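Local coordinates for probable glutaminase ybaS (Escherichia coli, PDB 1U60), which catalyses the hydrolysis of L-glutamine to L-glutamate and ammonium, at the interface of chains A and B. Coordinates in Å, arbitrary orientation; residue numbers count along the deposited sequence, not the author numbering. Chains: chain A/B, Probable glutaminase ybaS.

The interface of chains A and B. Residues chain A 77, 82, 86, 91, 232-233, 236-237; chain B 251-252, 306.
The phenol ring of B:Tyr252 is covered on both faces by chain A. Over one face comes the ring of A:Tyr233, tilted rather than stacked: its CD1 sits above the centre of the B:Tyr252 ring, 3.5 Å from CE2, and the two side chains cross at about a right angle. Against the opposite face, off towards the root of the ring, rests the methyl of A:Ala91, whose CB is 3.7 Å from B:Tyr252 CG. Two polar side chains close the rims on that same side. The carboxylate of A:Glu237 turns its OE2 to B:Tyr252 CE1 at 3.4 Å, its plane 69° from the ring, while the extended A:Gln86 runs past the other rim in the opposite direction, CB 3.7 Å from B:Tyr252 CE2.

At the tip, the carbonyl oxygen of A:Pro82 lies at the ring's edge, in its plane, and accepts a hydrogen bond from B:Tyr252 OH at 2.7 Å. The hydroxyl meets this carbonyl at a C=O...O angle of 115°, close to the carbonyl plane. The pyrrolidine of A:Pro82 also lays its CB over the centre of the A:Tyr233 ring, on the same side as B:Tyr252, so that one proline touches both tyrosines. The reach comes from chi1 of -172°: with CG anti to its backbone N, B:Tyr252 points away from helix 247-253 into the cleft between helices 82-88 and 231-241 of chain A. A phenylalanine here would probably keep the ring sandwiched but leave the A:Pro82 carbonyl without its donor across the interface.

This knob-in-pocket contact belongs to a two-fold interface, so its twin recurs with the chains exchanged; the enzyme is a homotetramer, and this pairing plausibly forms part of it. At the foot of the knob the chains meet more simply, the methyl CB of A:Ala236 lying 3.5 Å from the backbone O of B:Ala251.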
ATOM      1  N   LEU A  77       4.280 -17.627   6.988  1.00  9.00           N
ATOM      2  CA  LEU A  77       2.834 -17.619   7.171  1.00  8.96           C
ATOM      3  C   LEU A  77       2.264 -19.030   7.308  1.00  9.66           C
ATOM      4  O   LEU A  77       1.394 -19.285   8.159  1.00 11.63           O
ATOM      5  CB  LEU A  77       2.121 -16.838   6.058  1.00  9.22           C
ATOM      6  CG  LEU A  77       2.272 -15.305   6.022  1.00  9.22           C
ATOM      7  CD1 LEU A  77       1.920 -14.791   4.656  1.00 10.43           C
ATOM      8  CD2 LEU A  77       1.414 -14.657   7.105  1.00 10.22           C
ATOM      9  N   PRO A  82      -0.694 -15.680  10.218  1.00 11.04           N
ATOM     10  CA  PRO A  82      -0.591 -14.232  10.007  1.00 10.89           C
ATOM     11  C   PRO A  82      -0.479 -13.387  11.243  1.00 10.88           C
ATOM     12  O   PRO A  82       0.203 -12.340  11.204  1.00  9.80           O
ATOM     13  CB  PRO A  82      -1.871 -13.882   9.214  1.00 11.14           C
ATOM     14  CG  PRO A  82      -2.811 -15.046   9.525  1.00 12.35           C
ATOM     15  CD  PRO A  82      -1.952 -16.212   9.647  1.00 10.90           C
ATOM     16  N   GLN A  86       2.568 -10.713  11.915  1.00  8.90           N
ATOM     17  CA  GLN A  86       2.275  -9.274  12.152  1.00 10.30           C
ATOM     18  C   GLN A  86       2.918  -8.797  13.489  1.00 11.00           C
ATOM     19  O   GLN A  86       3.479  -7.686  13.569  1.00 10.79           O
ATOM     20  CB  GLN A  86       0.768  -9.036  12.149  1.00 10.51           C
ATOM     21  CG  GLN A  86       0.443  -7.558  12.083  1.00 12.65           C
ATOM     22  CD  GLN A  86      -1.055  -7.290  12.034  1.00 12.69           C
ATOM     23  OE1 GLN A  86      -1.869  -8.213  12.204  1.00 12.75           O
ATOM     24  NE2 GLN A  86      -1.421  -6.031  11.719  1.00 14.91           N
ATOM     25  N   ALA A  91       3.696  -5.429   9.417  1.00  9.65           N
ATOM     26  CA  ALA A  91       2.983  -5.273   8.164  1.00 11.51           C
ATOM     27  C   ALA A  91       3.067  -3.826   7.611  1.00 11.39           C
ATOM     28  O   ALA A  91       2.319  -3.488   6.722  1.00 13.17           O
ATOM     29  CB  ALA A  91       1.512  -5.670   8.394  1.00 12.47           C
ATOM     30  N   PRO A 232      -3.527 -13.248   0.567  1.00  8.75           N
ATOM     31  CA  PRO A 232      -3.747 -11.789   0.645  1.00  8.98           C
ATOM     32  C   PRO A 232      -2.761 -11.066   1.574  1.00  9.17           C
ATOM     33  O   PRO A 232      -2.475  -9.892   1.348  1.00  8.25           O
ATOM     34  CB  PRO A 232      -5.199 -11.673   1.134  1.00 10.02           C
ATOM     35  CG  PRO A 232      -5.803 -12.887   0.633  1.00  8.95           C
ATOM     36  CD  PRO A 232      -4.767 -13.995   0.875  1.00  8.83           C
ATOM     37  N   TYR A 233      -2.237 -11.748   2.605  1.00  8.72           N
ATOM     38  CA  TYR A 233      -1.271 -11.128   3.512  1.00  8.04           C
ATOM     39  C   TYR A 233       0.034 -10.884   2.771  1.00  8.52           C
ATOM     40  O   TYR A 233       0.705  -9.882   2.963  1.00  7.66           O
ATOM     41  CB  TYR A 233      -0.997 -12.047   4.691  1.00  8.58           C
ATOM     42  CG  TYR A 233      -2.219 -12.290   5.562  1.00  8.25           C
ATOM     43  CD1 TYR A 233      -2.739 -11.272   6.375  1.00  8.02           C
ATOM     44  CD2 TYR A 233      -2.842 -13.537   5.579  1.00  8.68           C
ATOM     45  CE1 TYR A 233      -3.842 -11.497   7.151  1.00 10.67           C
ATOM     46  CE2 TYR A 233      -3.929 -13.770   6.368  1.00  9.62           C
ATOM     47  CZ  TYR A 233      -4.444 -12.745   7.138  1.00 10.92           C
ATOM     48  OH  TYR A 233      -5.519 -12.990   7.940  1.00 11.64           O
ATOM     49  N   ALA A 236      -0.497  -7.966   0.359  1.00  8.41           N
ATOM     50  CA  ALA A 236      -0.579  -6.711   1.083  1.00  7.44           C
ATOM     51  C   ALA A 236       0.823  -6.222   1.418  1.00  7.64           C
ATOM     52  O   ALA A 236       1.149  -5.037   1.201  1.00  7.82           O
ATOM     53  CB  ALA A 236      -1.379  -6.857   2.353  1.00  8.22           C
ATOM     54  N   GLU A 237       1.663  -7.122   1.909  1.00  6.36           N
ATOM     55  CA  GLU A 237       3.034  -6.748   2.243  1.00  7.30           C
ATOM     56  C   GLU A 237       3.772  -6.241   0.998  1.00  6.77           C
ATOM     57  O   GLU A 237       4.502  -5.221   1.084  1.00  6.73           O
ATOM     58  CB  GLU A 237       3.790  -7.926   2.868  1.00  8.45           C
ATOM     59  CG  GLU A 237       3.267  -8.421   4.257  1.00  7.18           C
ATOM     60  CD  GLU A 237       3.691  -7.666   5.481  1.00 10.45           C
ATOM     61  OE1 GLU A 237       4.112  -6.470   5.393  1.00 11.64           O
ATOM     62  OE2 GLU A 237       3.574  -8.295   6.607  1.00 10.47           O
TER
ATOM     63  N   ALA B 251      -3.998  -2.720   5.372  1.00  7.95           N
ATOM     64  CA  ALA B 251      -3.893  -3.445   4.103  1.00  8.23           C
ATOM     65  C   ALA B 251      -3.788  -4.976   4.370  1.00  8.57           C
ATOM     66  O   ALA B 251      -4.409  -5.799   3.701  1.00  7.77           O
ATOM     67  CB  ALA B 251      -2.679  -2.968   3.376  1.00  7.71           C
ATOM     68  N   TYR B 252      -3.067  -5.329   5.415  1.00  8.64           N
ATOM     69  CA  TYR B 252      -2.830  -6.710   5.776  1.00  8.20           C
ATOM     70  C   TYR B 252      -4.089  -7.413   6.282  1.00  9.19           C
ATOM     71  O   TYR B 252      -4.370  -8.561   5.904  1.00 10.35           O
ATOM     72  CB  TYR B 252      -1.763  -6.672   6.876  1.00  7.88           C
ATOM     73  CG  TYR B 252      -1.146  -7.973   7.348  1.00  6.16           C
ATOM     74  CD1 TYR B 252      -0.088  -8.547   6.665  1.00  5.15           C
ATOM     75  CD2 TYR B 252      -1.581  -8.576   8.529  1.00  7.46           C
ATOM     76  CE1 TYR B 252       0.512  -9.685   7.089  1.00  6.43           C
ATOM     77  CE2 TYR B 252      -0.965  -9.749   8.982  1.00  5.57           C
ATOM     78  CZ  TYR B 252       0.081 -10.283   8.264  1.00  6.75           C
ATOM     79  OH  TYR B 252       0.759 -11.423   8.682  1.00  7.41           O
ATOM     80  N   ASN B 306     -11.715  -7.743  -0.467  1.00 10.72           N
ATOM     81  CA  ASN B 306     -10.290  -7.532  -0.218  1.00  9.08           C
ATOM     82  C   ASN B 306      -9.689  -7.478  -1.611  1.00  9.24           C
ATOM     83  O   ASN B 306      -9.804  -8.460  -2.384  1.00 10.21           O
ATOM     84  CB  ASN B 306      -9.746  -8.718   0.612  1.00  9.15           C
ATOM     85  CG  ASN B 306      -8.280  -8.603   0.974  1.00  9.50           C
ATOM     86  OD1 ASN B 306      -7.480  -8.204   0.157  1.00  8.25           O
ATOM     87  ND2 ASN B 306      -7.911  -9.045   2.177  1.00  7.28           N
TER